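PDB 6ULO: DUF7790 domain-containing protein, which is of unknown function, a predicted membrane-attached Leptospira protein whose soluble part belongs to a family grouped with the NAD(P)-binding Rossmann folds. Local coordinates for residues N225-P233 / G296-V304; Y278-W289 / G314-P322. All coordinates share one frame; numbering follows the deposited sequence.

Contact 1: N225-P233 / G296-V304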
loop_
_atom_site.group_PDB
_atom_site.type_symbol
_atom_site.label_atom_id
_atom_site.label_comp_id
_atom_site.label_asym_id
_atom_site.label_seq_id
_atom_site.Cartn_x
_atom_site.Cartn_y
_atom_site.Cartn_z
ATOM N N ASN A 225 4.605 8.441 -3.196
ATOM C CA ASN A 225 5.681 9.323 -3.633
ATOM C C ASN A 225 6.814 9.355 -2.624
ATOM O O ASN A 225 7.582 10.328 -2.584
ATOM C CB ASN A 225 5.176 10.742 -3.958
ATOM C CG ASN A 225 4.802 11.530 -2.730
ATOM O OD1 ASN A 225 4.193 10.964 -1.792
ATOM N ND2 ASN A 225 5.110 12.833 -2.718
ATOM N N ALA A 226 6.956 8.287 -1.819
ATOM C CA ALA A 226 7.984 8.287 -0.780
ATOM C C ALA A 226 9.385 8.496 -1.342
ATOM O O ALA A 226 10.222 9.109 -0.671
ATOM C CB ALA A 226 7.932 6.977 0.001
ATOM N N GLU A 227 9.643 8.023 -2.571
ATOM C CA GLU A 227 10.977 8.151 -3.141
ATOM C C GLU A 227 11.328 9.602 -3.430
ATOM O O GLU A 227 12.500 9.901 -3.622
ATOM C CB GLU A 227 11.103 7.320 -4.419
ATOM C CG GLU A 227 10.954 5.798 -4.235
ATOM C CD GLU A 227 10.605 5.148 -5.543
ATOM O OE1 GLU A 227 9.419 5.238 -5.920
ATOM O OE2 GLU A 227 11.497 4.582 -6.209
ATOM N N GLU A 228 10.346 10.499 -3.493
ATOM C CA GLU A 228 10.669 11.905 -3.685
ATOM C C GLU A 228 11.437 12.491 -2.516
ATOM O O GLU A 228 11.979 13.600 -2.644
ATOM C CB GLU A 228 9.384 12.702 -3.907
ATOM C CG GLU A 228 8.644 12.290 -5.168
ATOM C CD GLU A 228 7.748 13.388 -5.704
ATOM O OE1 GLU A 228 6.713 13.683 -5.075
ATOM O OE2 GLU A 228 8.073 13.947 -6.777
ATOM N N TYR A 229 11.524 11.783 -1.387
ATOM C CA TYR A 229 12.199 12.288 -0.199
ATOM C C TYR A 229 13.644 11.820 -0.056
ATOM O O TYR A 229 14.301 12.203 0.925
ATOM C CB TYR A 229 11.410 11.899 1.055
ATOM C CG TYR A 229 10.092 12.591 1.142
ATOM C CD1 TYR A 229 9.941 13.722 1.930
ATOM C CD2 TYR A 229 8.986 12.128 0.419
ATOM C CE1 TYR A 229 8.730 14.375 2.008
ATOM C CE2 TYR A 229 7.761 12.784 0.489
ATOM C CZ TYR A 229 7.648 13.911 1.288
ATOM O OH TYR A 229 6.449 14.577 1.381
ATOM N N PHE A 230 14.171 11.021 -0.987
ATOM C CA PHE A 230 15.536 10.518 -0.789
ATOM C C PHE A 230 16.183 10.130 -2.113
ATOM O O PHE A 230 15.513 9.683 -3.042
ATOM C CB PHE A 230 15.580 9.320 0.184
ATOM C CG PHE A 230 14.647 8.165 -0.172
ATOM C CD1 PHE A 230 15.015 7.191 -1.101
ATOM C CD2 PHE A 230 13.411 8.044 0.458
ATOM C CE1 PHE A 230 14.168 6.115 -1.378
ATOM C CE2 PHE A 230 12.572 6.986 0.186
ATOM C CZ PHE A 230 12.944 6.027 -0.736
ATOM N N ALA A 231 17.503 10.266 -2.162
ATOM C CA ALA A 231 18.296 9.533 -3.134
ATOM C C ALA A 231 18.467 8.113 -2.607
ATOM O O ALA A 231 18.606 7.909 -1.404
ATOM C CB ALA A 231 19.653 10.214 -3.339
ATOM N N TYR A 232 18.436 7.142 -3.494
ATOM C CA TYR A 232 18.458 5.746 -3.045
ATOM C C TYR A 232 19.728 5.426 -2.274
ATOM O O TYR A 232 20.823 5.550 -2.835
ATOM C CB TYR A 232 18.402 4.823 -4.248
ATOM C CG TYR A 232 17.149 4.994 -5.089
ATOM C CD1 TYR A 232 15.890 4.760 -4.541
ATOM C CD2 TYR A 232 17.215 5.383 -6.423
ATOM C CE1 TYR A 232 14.738 4.894 -5.276
ATOM C CE2 TYR A 232 16.064 5.512 -7.180
ATOM C CZ TYR A 232 14.825 5.273 -6.604
ATOM O OH TYR A 232 13.707 5.409 -7.394
ATOM N N PRO A 233 19.635 5.001 -1.014
ATOM C CA PRO A 233 20.828 4.588 -0.263
ATOM C C PRO A 233 21.048 3.080 -0.366
ATOM O O PRO A 233 20.191 2.321 -0.839
ATOM C CB PRO A 233 20.457 4.971 1.173
ATOM C CG PRO A 233 18.979 4.632 1.217
ATOM C CD PRO A 233 18.434 5.044 -0.159
ATOM N N GLY A 296 23.662 9.558 -6.698
ATOM C CA GLY A 296 22.559 10.448 -6.432
ATOM C C GLY A 296 21.273 10.095 -7.141
ATOM O O GLY A 296 20.347 10.910 -7.139
ATOM N N LEU A 297 21.166 8.882 -7.695
ATOM C CA LEU A 297 19.955 8.462 -8.397
ATOM C C LEU A 297 18.727 8.571 -7.509
ATOM O O LEU A 297 18.741 8.201 -6.329
ATOM C CB LEU A 297 20.097 7.005 -8.858
ATOM C CG LEU A 297 18.973 6.470 -9.744
ATOM C CD1 LEU A 297 19.023 7.189 -11.108
ATOM C CD2 LEU A 297 19.101 4.947 -9.880
ATOM N N ARG A 298 17.656 9.071 -8.114
ATOM C CA ARG A 298 16.356 9.271 -7.489
ATOM C C ARG A 298 15.290 8.839 -8.482
ATOM O O ARG A 298 15.558 8.730 -9.681
ATOM C CB ARG A 298 16.122 10.768 -7.196
ATOM C CG ARG A 298 16.902 11.306 -6.016
ATOM C CD ARG A 298 16.924 12.839 -5.996
ATOM N NE ARG A 298 17.687 13.362 -4.869
ATOM C CZ ARG A 298 17.201 13.599 -3.654
ATOM N NH1 ARG A 298 15.921 13.375 -3.378
ATOM N NH2 ARG A 298 17.996 14.082 -2.710
ATOM N N SER A 299 14.060 8.616 -7.988
ATOM C CA SER A 299 12.984 8.179 -8.885
ATOM C C SER A 299 12.789 9.143 -10.065
ATOM O O SER A 299 12.477 8.700 -11.172
ATOM C CB SER A 299 11.667 7.968 -8.126
ATOM O OG SER A 299 11.212 9.161 -7.536
ATOM N N LEU A 300 12.951 10.458 -9.852
ATOM C CA LEU A 300 12.753 11.396 -10.953
ATOM C C LEU A 300 13.711 11.082 -12.099
ATOM O O LEU A 300 13.310 11.011 -13.270
ATOM C CB LEU A 300 12.951 12.830 -10.458
ATOM C CG LEU A 300 12.979 13.917 -11.556
ATOM C CD1 LEU A 300 11.641 13.990 -12.330
ATOM C CD2 LEU A 300 13.352 15.262 -10.931
ATOM N N GLN A 301 14.980 10.868 -11.773
ATOM C CA GLN A 301 15.963 10.567 -12.804
ATOM C C GLN A 301 15.672 9.233 -13.490
ATOM O O GLN A 301 15.833 9.100 -14.704
ATOM C CB GLN A 301 17.366 10.584 -12.199
ATOM C CG GLN A 301 18.445 10.223 -13.216
ATOM C CD GLN A 301 19.850 10.270 -12.645
ATOM O OE1 GLN A 301 20.056 10.569 -11.469
ATOM N NE2 GLN A 301 20.828 9.961 -13.485
ATOM N N VAL A 302 15.242 8.225 -12.725
ATOM C CA VAL A 302 14.798 6.963 -13.321
ATOM C C VAL A 302 13.724 7.211 -14.379
ATOM O O VAL A 302 13.744 6.629 -15.473
ATOM C CB VAL A 302 14.304 6.018 -12.205
ATOM C CG1 VAL A 302 13.644 4.759 -12.785
ATOM C CG2 VAL A 302 15.469 5.644 -11.280
ATOM N N MET A 303 12.765 8.073 -14.055
ATOM C CA MET A 303 11.672 8.360 -14.987
ATOM C C MET A 303 12.129 9.233 -16.166
ATOM O O MET A 303 11.703 8.993 -17.293
ATOM C CB MET A 303 10.518 9.016 -14.235
ATOM C CG MET A 303 9.865 8.047 -13.260
ATOM S SD MET A 303 8.581 8.810 -12.253
ATOM C CE MET A 303 7.444 9.347 -13.547
ATOM N N VAL A 304 12.984 10.238 -15.925
ATOM C CA VAL A 304 13.491 11.084 -17.009
ATOM C C VAL A 304 14.212 10.236 -18.042
ATOM O O VAL A 304 14.014 10.398 -19.251
ATOM C CB VAL A 304 14.413 12.180 -16.446
ATOM C CG1 VAL A 304 15.215 12.852 -17.586
ATOM C CG2 VAL A 304 13.601 13.226 -15.699
HETATM O O HOH W 1 13.907 12.037 -4.830
HETATM O O HOH W 2 14.231 14.839 -1.458
HETATM O O HOH W 3 16.474 14.402 -0.116
HETATM O O HOH W 4 14.289 8.233 -5.134
HETATM O O HOH W 5 21.191 7.022 -5.209
#
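Glu227 meets Ser299 where the loop after strand 218-222, with its short 3-10 turn 226-229, packs on the N-terminal end of helix 299-306, beside strand 249-255 in the mixed sheet of a probably Rossmann-like domain. CB of Glu227 lies 3.6 Å from OG of Ser299, while its carboxylate runs on to a salt bridge between OE1 and Arg253. From Glu227 to Tyr229 the backbone carbonyls turn toward Arg298, but each reaches it through a water; NH1 of Arg298 holds two of these waters and NH2 the third. Along Phe230 and Ala231 the guanidinium lies flat on the main chain, with N of Ala231 3.6 Å above the guanidinium plane of Arg298, over its centre. The carbonyl of Phe230 is joined by a further water to N of Ser299, in the first turn of the helix. Ala231 also rests its CA against the carbonyl oxygen of Leu297. Tyr232 makes the direct bond of the contact: its N donates to O of Leu297 at 3.0 Å, with an N-H...O angle of 163°. With CG anti to its carbonyl carbon (chi1 -61°), the Tyr232 ring runs beside Leu297 and Ser299, meeting CG of Leu297 and CG2 of Val302 at its edge. The phenol OH of Tyr232 donates to OE2 of Glu227 at 2.6 Å, approaching 41° out of the carboxylate plane.

Contact 2: Y278-W289 / G314-P322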
loop_
_atom_site.group_PDB
_atom_site.type_symbol
_atom_site.label_atom_id
_atom_site.label_comp_id
_atom_site.label_asym_id
_atom_site.label_seq_id
_atom_site.Cartn_x
_atom_site.Cartn_y
_atom_site.Cartn_z
ATOM N N TYR A 278 1.556 9.419 -12.213
ATOM C CA TYR A 278 1.630 8.027 -11.770
ATOM C C TYR A 278 2.701 7.313 -12.577
ATOM O O TYR A 278 2.960 7.667 -13.737
ATOM C CB TYR A 278 0.240 7.362 -11.955
ATOM C CG TYR A 278 -0.759 8.008 -11.034
ATOM C CD1 TYR A 278 -1.117 7.406 -9.827
ATOM C CD2 TYR A 278 -1.321 9.261 -11.335
ATOM C CE1 TYR A 278 -1.986 8.046 -8.954
ATOM C CE2 TYR A 278 -2.176 9.908 -10.464
ATOM C CZ TYR A 278 -2.510 9.285 -9.276
ATOM O OH TYR A 278 -3.342 9.920 -8.395
ATOM N N CYS A 279 3.290 6.272 -12.009
ATOM C CA CYS A 279 4.359 5.574 -12.702
ATOM C C CYS A 279 4.375 4.106 -12.284
ATOM O O CYS A 279 4.306 3.779 -11.087
ATOM C CB CYS A 279 5.690 6.244 -12.378
ATOM S SG CYS A 279 7.139 5.489 -13.135
ATOM N N VAL A 280 4.476 3.220 -13.273
ATOM C CA VAL A 280 4.730 1.801 -13.020
ATOM C C VAL A 280 6.057 1.410 -13.674
ATOM O O VAL A 280 6.530 2.059 -14.614
ATOM C CB VAL A 280 3.577 0.887 -13.486
ATOM C CG1 VAL A 280 2.336 1.259 -12.750
ATOM C CG2 VAL A 280 3.377 0.997 -14.986
ATOM N N GLN A 281 6.644 0.325 -13.178
ATOM C CA GLN A 281 7.967 -0.101 -13.620
ATOM C C GLN A 281 8.133 -1.535 -13.166
ATOM O O GLN A 281 7.898 -1.835 -11.995
ATOM C CB GLN A 281 9.039 0.767 -12.951
ATOM C CG GLN A 281 10.471 0.340 -13.205
ATOM C CD GLN A 281 11.488 1.292 -12.596
ATOM O OE1 GLN A 281 11.161 2.083 -11.688
ATOM N NE2 GLN A 281 12.725 1.230 -13.095
ATOM N N LYS A 282 8.557 -2.424 -14.047
ATOM C CA LYS A 282 8.795 -3.788 -13.564
ATOM C C LYS A 282 9.826 -3.778 -12.441
ATOM O O LYS A 282 10.829 -3.061 -12.511
ATOM C CB LYS A 282 9.255 -4.698 -14.712
ATOM C CG LYS A 282 8.107 -5.161 -15.625
ATOM C CD LYS A 282 8.575 -6.107 -16.711
ATOM C CE LYS A 282 7.396 -6.726 -17.452
ATOM N NZ LYS A 282 7.828 -7.614 -18.555
ATOM N N ILE A 283 9.582 -4.578 -11.388
ATOM C CA ILE A 283 10.560 -4.614 -10.293
ATOM C C ILE A 283 11.924 -5.083 -10.790
ATOM O O ILE A 283 12.965 -4.568 -10.362
ATOM C CB ILE A 283 10.074 -5.459 -9.102
ATOM C CG1 ILE A 283 8.706 -5.016 -8.619
ATOM C CG2 ILE A 283 11.041 -5.316 -7.964
ATOM C CD1 ILE A 283 8.178 -5.819 -7.434
ATOM N N SER A 284 11.948 -6.024 -11.736
ATOM C CA SER A 284 13.234 -6.446 -12.302
ATOM C C SER A 284 13.955 -5.280 -12.973
ATOM O O SER A 284 15.185 -5.157 -12.870
ATOM C CB SER A 284 13.017 -7.562 -13.318
ATOM O OG SER A 284 12.223 -7.088 -14.391
ATOM N N ASN A 285 13.210 -4.430 -13.687
ATOM C CA ASN A 285 13.795 -3.240 -14.302
ATOM C C ASN A 285 14.309 -2.286 -13.229
ATOM O O ASN A 285 15.440 -1.788 -13.309
ATOM C CB ASN A 285 12.741 -2.578 -15.205
ATOM C CG ASN A 285 13.253 -1.305 -15.891
ATOM O OD1 ASN A 285 13.406 -0.275 -15.246
ATOM N ND2 ASN A 285 13.499 -1.375 -17.206
ATOM N N PHE A 286 13.524 -2.080 -12.181
ATOM C CA PHE A 286 13.950 -1.210 -11.094
ATOM C C PHE A 286 15.226 -1.728 -10.442
ATOM O O PHE A 286 16.098 -0.942 -10.093
ATOM C CB PHE A 286 12.806 -1.103 -10.085
ATOM C CG PHE A 286 13.017 -0.101 -8.979
ATOM C CD1 PHE A 286 13.532 1.173 -9.245
ATOM C CD2 PHE A 286 12.630 -0.410 -7.671
ATOM C CE1 PHE A 286 13.663 2.112 -8.230
ATOM C CE2 PHE A 286 12.749 0.536 -6.648
ATOM C CZ PHE A 286 13.257 1.805 -6.928
ATOM N N GLN A 287 15.354 -3.047 -10.289
ATOM C CA GLN A 287 16.569 -3.629 -9.720
ATOM C C GLN A 287 17.800 -3.316 -10.569
ATOM O O GLN A 287 18.876 -3.069 -10.022
ATOM C CB GLN A 287 16.394 -5.138 -9.545
ATOM C CG GLN A 287 15.390 -5.477 -8.433
ATOM C CD GLN A 287 15.023 -6.957 -8.439
ATOM O OE1 GLN A 287 15.100 -7.595 -9.477
ATOM N NE2 GLN A 287 14.642 -7.502 -7.287
ATOM N N LYS A 288 17.643 -3.255 -11.900
ATOM C CA LYS A 288 18.737 -2.798 -12.757
ATOM C C LYS A 288 19.122 -1.356 -12.445
ATOM O O LYS A 288 20.309 -1.025 -12.322
ATOM C CB LYS A 288 18.372 -2.921 -14.238
ATOM C CG LYS A 288 18.051 -4.306 -14.750
ATOM C CD LYS A 288 17.616 -4.228 -16.231
ATOM C CE LYS A 288 17.465 -5.594 -16.856
ATOM N NZ LYS A 288 18.762 -6.347 -16.934
ATOM N N TRP A 289 18.133 -0.458 -12.359
ATOM C CA TRP A 289 18.458 0.932 -12.044
ATOM C C TRP A 289 19.173 1.042 -10.707
ATOM O O TRP A 289 20.164 1.764 -10.579
ATOM C CB TRP A 289 17.184 1.794 -12.059
ATOM C CG TRP A 289 16.702 2.028 -13.451
ATOM C CD1 TRP A 289 15.785 1.277 -14.154
ATOM C CD2 TRP A 289 17.078 3.107 -14.308
ATOM N NE1 TRP A 289 15.603 1.820 -15.416
ATOM C CE2 TRP A 289 16.378 2.942 -15.522
ATOM C CE3 TRP A 289 17.954 4.193 -14.173
ATOM C CZ2 TRP A 289 16.537 3.811 -16.586
ATOM C CZ3 TRP A 289 18.097 5.057 -15.238
ATOM C CH2 TRP A 289 17.392 4.861 -16.416
ATOM N N GLY A 314 -1.312 11.420 -17.606
ATOM C CA GLY A 314 -0.391 11.570 -16.500
ATOM C C GLY A 314 0.103 10.272 -15.894
ATOM O O GLY A 314 0.098 10.123 -14.670
ATOM N N ILE A 315 0.509 9.316 -16.724
ATOM C CA ILE A 315 1.069 8.063 -16.252
ATOM C C ILE A 315 2.235 7.657 -17.155
ATOM O O ILE A 315 2.181 7.824 -18.378
ATOM C CB ILE A 315 -0.029 6.982 -16.107
ATOM C CG1 ILE A 315 0.571 5.666 -15.591
ATOM C CG2 ILE A 315 -0.791 6.794 -17.432
ATOM C CD1 ILE A 315 -0.481 4.654 -15.090
ATOM N N THR A 316 3.281 7.115 -16.533
ATOM C CA THR A 316 4.513 6.687 -17.188
ATOM C C THR A 316 4.758 5.210 -16.900
ATOM O O THR A 316 4.449 4.719 -15.804
ATOM C CB THR A 316 5.673 7.546 -16.645
ATOM O OG1 THR A 316 5.574 8.870 -17.180
ATOM C CG2 THR A 316 7.028 7.006 -16.987
ATOM N N VAL A 317 5.286 4.501 -17.899
ATOM C CA VAL A 317 5.872 3.176 -17.711
ATOM C C VAL A 317 7.371 3.340 -17.855
ATOM O O VAL A 317 7.843 3.808 -18.893
ATOM C CB VAL A 317 5.360 2.180 -18.760
ATOM C CG1 VAL A 317 6.027 0.823 -18.589
ATOM C CG2 VAL A 317 3.831 2.102 -18.755
ATOM N N VAL A 318 8.135 2.939 -16.843
ATOM C CA VAL A 318 9.588 2.900 -16.989
ATOM C C VAL A 318 9.929 1.541 -17.584
ATOM O O VAL A 318 9.994 0.528 -16.861
ATOM C CB VAL A 318 10.343 3.159 -15.683
ATOM C CG1 VAL A 318 11.843 2.975 -15.896
ATOM C CG2 VAL A 318 10.056 4.564 -15.162
ATOM N N ASP A 319 10.115 1.516 -18.903
ATOM C CA ASP A 319 10.375 0.296 -19.634
ATOM C C ASP A 319 11.764 0.282 -20.258
ATOM O O ASP A 319 12.104 -0.683 -20.946
ATOM C CB ASP A 319 9.287 0.061 -20.698
ATOM C CG ASP A 319 9.025 1.282 -21.572
ATOM O OD1 ASP A 319 9.753 2.295 -21.464
ATOM O OD2 ASP A 319 8.056 1.233 -22.363
ATOM N N LYS A 320 12.575 1.313 -20.022
ATOM C CA LYS A 320 13.926 1.425 -20.550
ATOM C C LYS A 320 14.911 1.230 -19.414
ATOM O O LYS A 320 14.565 1.325 -18.240
ATOM C CB LYS A 320 14.130 2.802 -21.189
ATOM C CG LYS A 320 13.278 3.024 -22.438
ATOM C CD LYS A 320 13.391 4.448 -23.021
ATOM C CE LYS A 320 12.638 5.494 -22.199
ATOM N NZ LYS A 320 12.657 6.843 -22.833
ATOM N N GLU A 321 16.148 0.963 -19.774
ATOM C CA GLU A 321 17.128 0.557 -18.791
ATOM C C GLU A 321 18.248 1.563 -18.661
ATOM O O GLU A 321 18.514 2.355 -19.578
ATOM C CB GLU A 321 17.698 -0.810 -19.161
ATOM C CG GLU A 321 16.638 -1.847 -19.131
ATOM C CD GLU A 321 17.101 -3.198 -19.603
ATOM O OE1 GLU A 321 18.260 -3.337 -20.048
ATOM O OE2 GLU A 321 16.280 -4.129 -19.517
ATOM N N PRO A 322 18.945 1.546 -17.527
ATOM C CA PRO A 322 20.024 2.502 -17.323
ATOM C C PRO A 322 21.095 2.275 -18.372
ATOM O O PRO A 322 21.449 1.136 -18.693
ATOM C CB PRO A 322 20.531 2.165 -15.916
ATOM C CG PRO A 322 20.121 0.743 -15.700
ATOM C CD PRO A 322 18.784 0.650 -16.363
HETATM O O HOH W 6 9.137 -1.964 -16.838
HETATM O O HOH W 7 13.680 -3.946 -18.387
HETATM O O HOH W 8 19.206 -5.766 -19.927
#
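Parallel pairing of strands 277-282 and 315-318 in the mixed sheet opens this contact, and the packing of helix 283-291 on residues 319-322 continues it. Four backbone bonds, each about 2.9 Å, form the ladder: N of Tyr278 to O of Gly314, N of Thr316 to O of Tyr278, N of Val280 to O of Thr316, and N of Val318 to O of Val280. Gly314, with Ile315, forms a G1 bulge opposite Asp310. On one face CG2 of Val280 touches CG2 of Val317; on the other, SG of Cys279 packs 3.7 Å from CG2 of Val318, and Gln281 lies side by side with that valine. Beyond the strands, O of Lys320 takes two donors: NE1 of Trp289 arrives in the carbonyl plane on a lone pair at 3.0 Å, whereas ND2 of Asn285 comes from above that plane at 3.1 Å. NE2 of Gln281 donates to OD1 of Asn285 at 2.7 Å, which should fix the rotation of the amide. CG of Asn285 is anti to its N (chi1 179°), extending the amide to the tail. CD of Pro322 sits 3.4 Å from the centroid of the five-membered indole ring of Trp289, a CH-pi contact over the face. CE of Lys288 lies 3.3 Å from OE2 of Glu321, while a water links NZ of Lys288 to OE1 of Glu321; the charges stay beyond salt-bridge range. Helices 283-291 and 299-306 lead to edge strand 307-310, and the antiparallel hairpin 307-310/315-318 slots its second strand beside 277-282, at the margin of a mixed alpha/beta sheet.

Both contacts lie on the same side of the chain's centre and are partly buried, each with a buried inner part and an exposed margin. Their segments alternate along the chain, and helices 283-291 and 299-306 follow each other in sequence. Helix 283-291 of contact 2 lies against contact 1: Phe286 packs on Glu227 and Tyr232 of the loop, while CD2 of Leu297 approaches O of Trp289. Contact 1 joins a loop to a helix start with one direct hydrogen bond and a layer of waters, whereas contact 2 combines direct backbone pairing in the sheet with buried amide and indole bonds, leaving water bridges mainly to its tail.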